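Local coordinates for group 3 allergen SMIPP-S Yv6023A04 (Sarcoptes scabiei type hominis, PDB 3H7O), which belongs to the trypsin-like S1 family but is an inactivated protease paralogue of the scabies mite, so the family's endopeptidase activity is probably absent, at residues I53-E58 with A91-S96; A16-P21 with T60-D65; T6-V11 with S127-G132. The protein carries 3 engineered substitutions. One frame throughout, in Å; residues are numbered along the deposited sequence.

Contact 1 of 3, residues I53-E58 with A91-S96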
loop_
_atom_site.group_PDB
_atom_site.type_symbol
_atom_site.label_atom_id
_atom_site.label_comp_id
_atom_site.label_asym_id
_atom_site.label_seq_id
_atom_site.Cartn_x
_atom_site.Cartn_y
_atom_site.Cartn_z
ATOM N N ILE A 53 -6.645 -12.723 8.220
ATOM C CA ILE A 53 -6.535 -11.375 7.654
ATOM C C ILE A 53 -7.902 -10.713 7.474
ATOM O O ILE A 53 -8.866 -11.368 7.086
ATOM C CB ILE A 53 -5.749 -11.390 6.313
ATOM C CG1 ILE A 53 -4.401 -12.105 6.494
ATOM C CG2 ILE A 53 -5.561 -9.961 5.763
ATOM C CD1 ILE A 53 -3.670 -12.453 5.189
ATOM N N VAL A 54 -7.976 -9.415 7.782
ATOM C CA VAL A 54 -9.202 -8.629 7.595
ATOM C C VAL A 54 -8.930 -7.398 6.732
ATOM O O VAL A 54 -7.937 -6.686 6.932
ATOM C CB VAL A 54 -9.841 -8.197 8.959
ATOM C CG1 VAL A 54 -11.118 -7.401 8.742
ATOM C CG2 VAL A 54 -10.136 -9.409 9.827
ATOM N N ILE A 55 -9.819 -7.157 5.772
ATOM C CA ILE A 55 -9.761 -5.955 4.949
ATOM C C ILE A 55 -10.786 -4.947 5.454
ATOM O O ILE A 55 -11.988 -5.215 5.419
ATOM C CB ILE A 55 -10.060 -6.252 3.447
ATOM C CG1 ILE A 55 -9.131 -7.338 2.886
ATOM C CG2 ILE A 55 -10.022 -4.954 2.605
ATOM C CD1 ILE A 55 -7.652 -7.003 2.930
ATOM N N GLN A 56 -10.303 -3.797 5.918
ATOM C CA GLN A 56 -11.169 -2.697 6.326
ATOM C C GLN A 56 -11.205 -1.659 5.208
ATOM O O GLN A 56 -10.158 -1.191 4.740
ATOM C CB GLN A 56 -10.693 -2.070 7.643
ATOM C CG GLN A 56 -11.626 -0.968 8.184
ATOM C CD GLN A 56 -11.305 -0.533 9.611
ATOM O OE1 GLN A 56 -10.351 -1.008 10.231
ATOM N NE2 GLN A 56 -12.116 0.379 10.140
ATOM N N TYR A 57 -12.413 -1.303 4.787
ATOM C CA TYR A 57 -12.594 -0.401 3.653
ATOM C C TYR A 57 -13.695 0.626 3.900
ATOM O O TYR A 57 -14.430 0.526 4.883
ATOM C CB TYR A 57 -12.797 -1.187 2.342
ATOM C CG TYR A 57 -13.982 -2.142 2.271
ATOM C CD1 TYR A 57 -15.019 -1.918 1.361
ATOM C CD2 TYR A 57 -14.044 -3.288 3.068
ATOM C CE1 TYR A 57 -16.106 -2.796 1.264
ATOM C CE2 TYR A 57 -15.131 -4.172 2.981
ATOM C CZ TYR A 57 -16.154 -3.919 2.074
ATOM O OH TYR A 57 -17.225 -4.787 1.979
ATOM N N GLU A 58 -13.770 1.634 3.028
ATOM C CA GLU A 58 -14.725 2.745 3.151
ATOM C C GLU A 58 -14.519 3.569 4.424
ATOM O O GLU A 58 -15.470 4.142 4.955
ATOM C CB GLU A 58 -16.180 2.245 3.064
ATOM C CG GLU A 58 -16.505 1.476 1.791
ATOM C CD GLU A 58 -17.991 1.231 1.587
ATOM O OE1 GLU A 58 -18.796 1.552 2.488
ATOM O OE2 GLU A 58 -18.356 0.714 0.511
ATOM N N ALA A 91 1.977 -8.089 -2.800
ATOM C CA ALA A 91 1.138 -9.266 -2.594
ATOM C C ALA A 91 -0.299 -8.986 -2.981
ATOM O O ALA A 91 -0.786 -7.862 -2.831
ATOM C CB ALA A 91 1.206 -9.724 -1.140
ATOM N N ILE A 92 -0.974 -10.019 -3.473
ATOM C CA ILE A 92 -2.397 -9.934 -3.771
ATOM C C ILE A 92 -3.169 -10.799 -2.783
ATOM O O ILE A 92 -2.849 -11.974 -2.588
ATOM C CB ILE A 92 -2.706 -10.346 -5.228
ATOM C CG1 ILE A 92 -2.010 -9.383 -6.198
ATOM C CG2 ILE A 92 -4.222 -10.344 -5.479
ATOM C CD1 ILE A 92 -1.973 -9.857 -7.645
ATOM N N LEU A 93 -4.164 -10.196 -2.140
ATOM C CA LEU A 93 -5.047 -10.924 -1.242
ATOM C C LEU A 93 -6.323 -11.292 -1.985
ATOM O O LEU A 93 -6.974 -10.425 -2.564
ATOM C CB LEU A 93 -5.370 -10.083 0.000
ATOM C CG LEU A 93 -4.187 -9.501 0.790
ATOM C CD1 LEU A 93 -4.682 -8.675 1.966
ATOM C CD2 LEU A 93 -3.228 -10.585 1.268
ATOM N N GLU A 94 -6.667 -12.579 -1.973
ATOM C CA GLU A 94 -7.909 -13.055 -2.585
ATOM C C GLU A 94 -9.015 -13.217 -1.549
ATOM O O GLU A 94 -8.768 -13.688 -0.437
ATOM C CB GLU A 94 -7.684 -14.378 -3.320
ATOM C CG GLU A 94 -8.938 -14.932 -3.993
ATOM C CD GLU A 94 -8.682 -16.196 -4.779
ATOM O OE1 GLU A 94 -7.535 -16.690 -4.776
ATOM O OE2 GLU A 94 -9.636 -16.701 -5.405
ATOM N N LEU A 95 -10.232 -12.833 -1.930
ATOM C CA LEU A 95 -11.398 -12.946 -1.062
ATOM C C LEU A 95 -12.349 -14.051 -1.510
ATOM O O LEU A 95 -12.554 -14.257 -2.710
ATOM C CB LEU A 95 -12.136 -11.608 -1.005
ATOM C CG LEU A 95 -11.328 -10.471 -0.391
ATOM C CD1 LEU A 95 -11.809 -9.134 -0.931
ATOM C CD2 LEU A 95 -11.389 -10.528 1.139
ATOM N N SER A 96 -12.917 -14.769 -0.543
ATOM C CA SER A 96 -13.938 -15.776 -0.833
ATOM C C SER A 96 -15.336 -15.158 -0.819
ATOM O O SER A 96 -16.253 -15.655 -1.479
ATOM C CB SER A 96 -13.853 -16.941 0.156
ATOM O OG SER A 96 -14.127 -16.510 1.477
#

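Contact 2 of 3, residues A16-P21 with T60-D65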
loop_
_atom_site.group_PDB
_atom_site.type_symbol
_atom_site.label_atom_id
_atom_site.label_comp_id
_atom_site.label_asym_id
_atom_site.label_seq_id
_atom_site.Cartn_x
_atom_site.Cartn_y
_atom_site.Cartn_z
ATOM N N ALA A 16 -7.375 -0.658 4.654
ATOM C CA ALA A 16 -6.452 -1.127 5.674
ATOM C C ALA A 16 -6.451 -2.650 5.673
ATOM O O ALA A 16 -7.519 -3.285 5.662
ATOM C CB ALA A 16 -6.852 -0.596 7.050
ATOM N N VAL A 17 -5.252 -3.227 5.677
ATOM C CA VAL A 17 -5.075 -4.667 5.811
ATOM C C VAL A 17 -4.689 -4.973 7.260
ATOM O O VAL A 17 -3.615 -4.581 7.723
ATOM C CB VAL A 17 -4.005 -5.209 4.825
ATOM C CG1 VAL A 17 -3.790 -6.719 5.026
ATOM C CG2 VAL A 17 -4.405 -4.903 3.372
ATOM N N ARG A 18 -5.582 -5.658 7.970
ATOM C CA ARG A 18 -5.370 -6.000 9.375
ATOM C C ARG A 18 -4.826 -7.414 9.521
ATOM O O ARG A 18 -5.401 -8.370 8.985
ATOM C CB ARG A 18 -6.676 -5.883 10.161
ATOM C CG ARG A 18 -7.357 -4.528 10.078
ATOM C CD ARG A 18 -8.559 -4.476 11.018
ATOM N NE ARG A 18 -8.888 -3.110 11.404
ATOM C CZ ARG A 18 -8.257 -2.423 12.355
ATOM N NH1 ARG A 18 -7.252 -2.970 13.034
ATOM N NH2 ARG A 18 -8.639 -1.181 12.631
ATOM N N THR A 19 -3.724 -7.542 10.252
ATOM C CA THR A 19 -3.127 -8.846 10.559
ATOM C C THR A 19 -2.898 -8.977 12.060
ATOM O O THR A 19 -2.965 -7.984 12.783
ATOM C CB THR A 19 -1.793 -9.048 9.814
ATOM O OG1 THR A 19 -0.917 -7.949 10.096
ATOM C CG2 THR A 19 -2.028 -9.143 8.304
ATOM N N TYR A 20 -2.621 -10.193 12.526
ATOM C CA TYR A 20 -2.471 -10.454 13.962
ATOM C C TYR A 20 -1.207 -11.243 14.318
ATOM O O TYR A 20 -1.298 -12.302 14.941
ATOM C CB TYR A 20 -3.721 -11.159 14.518
ATOM C CG TYR A 20 -5.010 -10.409 14.261
ATOM C CD1 TYR A 20 -5.512 -9.505 15.197
ATOM C CD2 TYR A 20 -5.722 -10.595 13.078
ATOM C CE1 TYR A 20 -6.693 -8.811 14.961
ATOM C CE2 TYR A 20 -6.896 -9.904 12.830
ATOM C CZ TYR A 20 -7.378 -9.017 13.775
ATOM O OH TYR A 20 -8.541 -8.331 13.527
ATOM N N PRO A 21 -0.020 -10.729 13.938
ATOM C CA PRO A 21 1.191 -11.459 14.306
ATOM C C PRO A 21 1.517 -11.318 15.793
ATOM O O PRO A 21 1.456 -10.213 16.340
ATOM C CB PRO A 21 2.273 -10.799 13.449
ATOM C CG PRO A 21 1.787 -9.413 13.224
ATOM C CD PRO A 21 0.285 -9.477 13.217
ATOM N N THR A 60 -12.686 6.543 6.759
ATOM C CA THR A 60 -11.993 7.826 6.846
ATOM C C THR A 60 -11.193 7.908 8.150
ATOM O O THR A 60 -10.283 8.725 8.286
ATOM C CB THR A 60 -13.005 8.981 6.686
ATOM O OG1 THR A 60 -13.604 8.878 5.386
ATOM C CG2 THR A 60 -12.340 10.349 6.828
ATOM N N ASN A 61 -11.551 7.044 9.099
ATOM C CA ASN A 61 -10.812 6.865 10.343
ATOM C C ASN A 61 -11.092 5.455 10.848
ATOM O O ASN A 61 -12.248 5.089 11.047
ATOM C CB ASN A 61 -11.209 7.918 11.389
ATOM C CG ASN A 61 -10.449 7.759 12.700
ATOM O OD1 ASN A 61 -10.637 6.783 13.431
ATOM N ND2 ASN A 61 -9.592 8.724 13.006
ATOM N N LEU A 62 -10.033 4.667 11.039
ATOM C CA LEU A 62 -10.175 3.237 11.351
ATOM C C LEU A 62 -11.026 2.943 12.590
ATOM O O LEU A 62 -11.661 1.881 12.681
ATOM C CB LEU A 62 -8.803 2.567 11.460
ATOM C CG LEU A 62 -7.942 2.540 10.191
ATOM C CD1 LEU A 62 -6.679 1.720 10.417
ATOM C CD2 LEU A 62 -8.727 1.997 8.996
ATOM N N TRP A 63 -11.045 3.890 13.527
ATOM C CA TRP A 63 -11.855 3.781 14.740
ATOM C C TRP A 63 -13.201 4.491 14.608
ATOM O O TRP A 63 -14.255 3.887 14.824
ATOM C CB TRP A 63 -11.107 4.363 15.945
ATOM C CG TRP A 63 -9.922 3.566 16.411
ATOM C CD1 TRP A 63 -9.513 2.341 15.959
ATOM C CD2 TRP A 63 -9.013 3.929 17.458
ATOM N NE1 TRP A 63 -8.393 1.933 16.643
ATOM C CE2 TRP A 63 -8.068 2.886 17.573
ATOM C CE3 TRP A 63 -8.903 5.039 18.308
ATOM C CZ2 TRP A 63 -7.025 2.919 18.502
ATOM C CZ3 TRP A 63 -7.866 5.073 19.233
ATOM C CH2 TRP A 63 -6.941 4.017 19.322
ATOM N N GLU A 64 -13.151 5.775 14.253
ATOM C CA GLU A 64 -14.311 6.670 14.333
ATOM C C GLU A 64 -15.264 6.612 13.141
ATOM O O GLU A 64 -16.452 6.901 13.283
ATOM C CB GLU A 64 -13.847 8.107 14.560
ATOM C CG GLU A 64 -13.104 8.286 15.871
ATOM C CD GLU A 64 -12.814 9.733 16.187
ATOM O OE1 GLU A 64 -12.158 10.414 15.366
ATOM O OE2 GLU A 64 -13.237 10.183 17.268
ATOM N N ASP A 65 -14.734 6.275 11.969
ATOM C CA ASP A 65 -15.562 6.031 10.790
ATOM C C ASP A 65 -15.105 4.702 10.195
ATOM O O ASP A 65 -14.424 4.688 9.167
ATOM C CB ASP A 65 -15.435 7.176 9.774
ATOM C CG ASP A 65 -16.275 6.947 8.517
ATOM O OD1 ASP A 65 -17.489 6.678 8.651
ATOM O OD2 ASP A 65 -15.717 7.027 7.396
#

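Contact 3 of 3, residues T6-V11 with S127-G132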
loop_
_atom_site.group_PDB
_atom_site.type_symbol
_atom_site.label_atom_id
_atom_site.label_comp_id
_atom_site.label_asym_id
_atom_site.label_seq_id
_atom_site.Cartn_x
_atom_site.Cartn_y
_atom_site.Cartn_z
ATOM N N THR A 6 -7.904 13.277 5.004
ATOM C CA THR A 6 -8.491 13.091 3.685
ATOM C C THR A 6 -9.721 12.194 3.803
ATOM O O THR A 6 -9.697 11.195 4.524
ATOM C CB THR A 6 -7.453 12.456 2.721
ATOM O OG1 THR A 6 -6.288 13.291 2.660
ATOM C CG2 THR A 6 -8.017 12.275 1.318
ATOM N N ASP A 7 -10.793 12.559 3.106
ATOM C CA ASP A 7 -11.989 11.723 3.066
ATOM C C ASP A 7 -11.777 10.521 2.147
ATOM O O ASP A 7 -11.122 10.634 1.105
ATOM C CB ASP A 7 -13.213 12.526 2.626
ATOM C CG ASP A 7 -14.516 11.813 2.940
ATOM O OD1 ASP A 7 -15.098 12.085 4.013
ATOM O OD2 ASP A 7 -14.951 10.971 2.128
ATOM N N ILE A 8 -12.336 9.378 2.535
ATOM C CA ILE A 8 -12.198 8.147 1.752
ATOM C C ILE A 8 -12.689 8.293 0.307
ATOM O O ILE A 8 -12.153 7.662 -0.604
ATOM C CB ILE A 8 -12.831 6.904 2.474
ATOM C CG1 ILE A 8 -12.483 5.599 1.742
ATOM C CG2 ILE A 8 -14.345 7.058 2.641
ATOM C CD1 ILE A 8 -10.986 5.274 1.709
ATOM N N LYS A 9 -13.674 9.162 0.099
ATOM C CA LYS A 9 -14.230 9.391 -1.234
ATOM C C LYS A 9 -13.239 10.027 -2.223
ATOM O O LYS A 9 -13.456 9.980 -3.436
ATOM C CB LYS A 9 -15.533 10.194 -1.147
ATOM C CG LYS A 9 -16.709 9.347 -0.655
ATOM C CD LYS A 9 -18.058 10.037 -0.811
ATOM C CE LYS A 9 -18.461 10.248 -2.280
ATOM N NZ LYS A 9 -18.477 9.015 -3.109
ATOM N N GLN A 10 -12.155 10.601 -1.697
ATOM C CA GLN A 10 -11.065 11.135 -2.522
ATOM C C GLN A 10 -10.145 10.031 -3.032
ATOM O O GLN A 10 -9.601 10.124 -4.135
ATOM C CB GLN A 10 -10.242 12.162 -1.738
ATOM C CG GLN A 10 -10.991 13.436 -1.386
ATOM C CD GLN A 10 -11.362 14.254 -2.606
ATOM O OE1 GLN A 10 -12.537 14.358 -2.961
ATOM N NE2 GLN A 10 -10.361 14.836 -3.261
ATOM N N VAL A 11 -9.967 8.995 -2.214
ATOM C CA VAL A 11 -9.081 7.875 -2.531
ATOM C C VAL A 11 -9.786 6.537 -2.239
ATOM O O VAL A 11 -9.314 5.749 -1.417
ATOM C CB VAL A 11 -7.722 7.993 -1.768
ATOM C CG1 VAL A 11 -6.868 9.107 -2.369
ATOM C CG2 VAL A 11 -7.942 8.255 -0.275
ATOM N N SER A 127 -1.885 7.398 -0.045
ATOM C CA SER A 127 -2.929 7.470 0.979
ATOM C C SER A 127 -2.876 6.255 1.903
ATOM O O SER A 127 -2.494 5.157 1.485
ATOM C CB SER A 127 -4.316 7.606 0.343
ATOM O OG SER A 127 -4.616 6.478 -0.465
ATOM N N GLY A 128 -3.259 6.462 3.159
ATOM C CA GLY A 128 -3.207 5.408 4.163
ATOM C C GLY A 128 -3.343 5.938 5.577
ATOM O O GLY A 128 -3.695 7.101 5.786
ATOM N N TYR A 129 -3.021 5.080 6.544
ATOM C CA TYR A 129 -3.434 5.275 7.931
ATOM C C TYR A 129 -2.289 5.352 8.933
ATOM O O TYR A 129 -2.511 5.672 10.099
ATOM C CB TYR A 129 -4.407 4.160 8.335
ATOM C CG TYR A 129 -5.639 4.098 7.459
ATOM C CD1 TYR A 129 -6.738 4.914 7.718
ATOM C CD2 TYR A 129 -5.700 3.231 6.362
ATOM C CE1 TYR A 129 -7.873 4.869 6.914
ATOM C CE2 TYR A 129 -6.838 3.172 5.554
ATOM C CZ TYR A 129 -7.917 3.998 5.837
ATOM O OH TYR A 129 -9.039 3.964 5.049
ATOM N N GLY A 130 -1.071 5.054 8.484
ATOM C CA GLY A 130 0.092 5.061 9.372
ATOM C C GLY A 130 0.059 3.912 10.364
ATOM O O GLY A 130 -0.604 2.896 10.127
ATOM N N ASP A 131 0.772 4.081 11.476
ATOM C CA ASP A 131 0.867 3.059 12.520
ATOM C C ASP A 131 -0.434 2.917 13.296
ATOM O O ASP A 131 -1.059 3.915 13.671
ATOM C CB ASP A 131 2.009 3.383 13.490
ATOM C CG ASP A 131 3.381 3.148 12.887
ATOM O OD1 ASP A 131 3.489 2.366 11.917
ATOM O OD2 ASP A 131 4.358 3.741 13.397
ATOM N N GLY A 132 -0.822 1.669 13.549
ATOM C CA GLY A 132 -2.083 1.367 14.219
ATOM C C GLY A 132 -2.026 1.125 15.716
ATOM O O GLY A 132 -3.061 1.144 16.386
#

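Contact 1 of 3, residues I53-E58 with A91-S96
Gln-56 NE2 is gripped by two carbonyl oxygens, those of Leu-62 and Pro-66, on one side of strand 54-57, whereas Ile-55, next to it in the chain, sends its side chain to the other side to meet Leu-93 and Leu-95. This alternation suits each residue type: the glutamine amide finds backbone acceptors, and the isoleucine finds only hydrocarbon across the contact. No hydrogen bond joins the two segments, and their closest CA atoms, those of Ile-53 and Leu-93, are 9.0 Å apart, so the side chains alone bridge the distance.

The branch that does most of the work is Leu-93 CD1. It lies 3.5 Å from Ile-55 CD1, a close methyl-to-methyl approach, and 4.1 Å from Ile-53 CG2. The two isoleucines thus offer different branches. Ile-55 folds its chain at the second torsion (chi2 -61°), and its terminal methyl faces the leucine; Ile-53 is extended there (chi2 167°), and its shorter branch, CG2, makes the contact. Leu-95 joins from farther along its strand, its CD2 standing 4.3 Å from Ile-55 CG1. Branched aliphatic chains fit here because each presents methyls in more than one direction to buried partners.

Val-17 of strand 14-19 packs on both Ile-53 and Leu-93. Strand 54-57 bonds through its backbone to strands 14-19 and 68-78, and the latter lies between it and strand 91-95. The leucines and isoleucines therefore meet across the interior of a closed six-stranded antiparallel barrel, the aliphatic core characteristic of the first barrel of chymotrypsin-like proteases.

Contact 2 of 3, residues A16-P21 with T60-D65
Ala-16 and Leu-62 make the apolar part of this contact. The methyl carbon Ala-16 CB lies 3.7 Å from Leu-62 CD2 and 4.1 Å from Leu-62 CD1, so both methyls of the leucine rest on it, CD2 the nearer. Alanine suits the strand here because its single methyl is small enough to meet both; together the two side chains span the 8.1 Å between the CA atoms of Ala-16 and Leu-62.

A second kind of contact sets a charged group against hydrocarbon. Arg-18 comes toward Leu-62 from the opposite direction, its CG placed away from the carbonyl carbon (chi1 -56°) and its chain extended as far as NE. Its NH2 then rests 3.9 Å from Leu-62 CB, an oblique approach rather than a bond. The polar character of the guanidinium is met elsewhere, for NE is hydrogen-bonded to Gln-56 OE1.

Hydrogen bonds act within the loop and fix the backbone that carries Leu-62. Asn-61 OD1 accepts from two backbone N-H groups that reach it from opposite faces of its amide: Trp-63 N at 2.9 Å, a bent bond, and Glu-64 N at 2.8 Å, nearly straight at 175°. Asparagine is apt because its short side chain places a carbonyl oxygen within reach of the N-H groups two and three residues further on. Thr-60 N donates to Asp-65 OD2 at 3.1 Å, tying the two ends of the segment together. Beyond it, Asn-61 ND2 bonds to Asp-141 OD1 and Pro-137 O, and the Trp-63 indole stacks on His-140.

The bonds to Trp-63 and Glu-64 form an Asx turn and an Asx motif, in the loop joining strands 54-57 and 68-78, the position that in vertebrate trypsins corresponds to the calcium-binding loop; here the loop's own side-chain bonds shape it.

Contact 3 of 3, residues T6-V11 with S127-G132
Val-11 and Ser-127 bring their CA atoms to 7.1 Å, the closest pair between a compact loop and the end of strand 123-128, with no hydrogen bond between them. The valine lies broadside to the serine: Val-11 CG2 touches Ser-127 CB at 3.7 Å, and Val-11 CB is equally close to Ser-127 OG. Serine suits a spot that is part apolar, part polar, since its CB packs on valine while OG hydrogen-bonds to Thr-14 OG1, whose hydroxyl also bonds to Val-11 O. Ile-8 CD1 meets Tyr-129 OH at 4.1 Å. Turning CG1 opposite the backbone N (chi1 -171°) carries the isoleucine methyl there. The Tyr-129 hydroxyl hydrogen-bonds to Ser-59 O, so tyrosine joins a packing ring to a satisfied polar end.

Within the loop, Asp-7 OD2 accepts from Lys-9 N at 3.0 Å in an Asx turn, and Gln-10 N bonds to Asp-7 O, both shaping the helix-like turn that follows.

Ser-127 and Gly-128 pair through their backbones with Pro-186 and Lys-143, in the sheet with strands 186-189 and 143-150, whereas segment 6-11 leads into strand 14-19 of the six-stranded barrel, whose Thr-14 and Ala-16 lie against the Tyr-129 side chain.

The three contacts form a row, with contact 2 in the middle, from the six-stranded barrel toward the second sheet. Contacts 1 and 2 have centres 12 Å apart and share neighbouring strands: Val-54 O lies 2.8 Å from Arg-18 N, a probable hydrogen bond. Contact 2 leads to contact 3, with centres 10 Å apart, through Leu-62 CG on Tyr-129 CD1 and through Thr-60 OG1, 3.2 Å from Ile-8 N, a probable hydrogen bond. Contacts 1 and 3, at 16 Å, touch at Glu-58 O and Ile-8 CG2. A glycerol, probably from crystallisation, lies about 6 Å from the Ser-127 side chain. In chymotrypsin-like proteases the catalytic site lies between the two barrels; these contacts have no evident catalytic role.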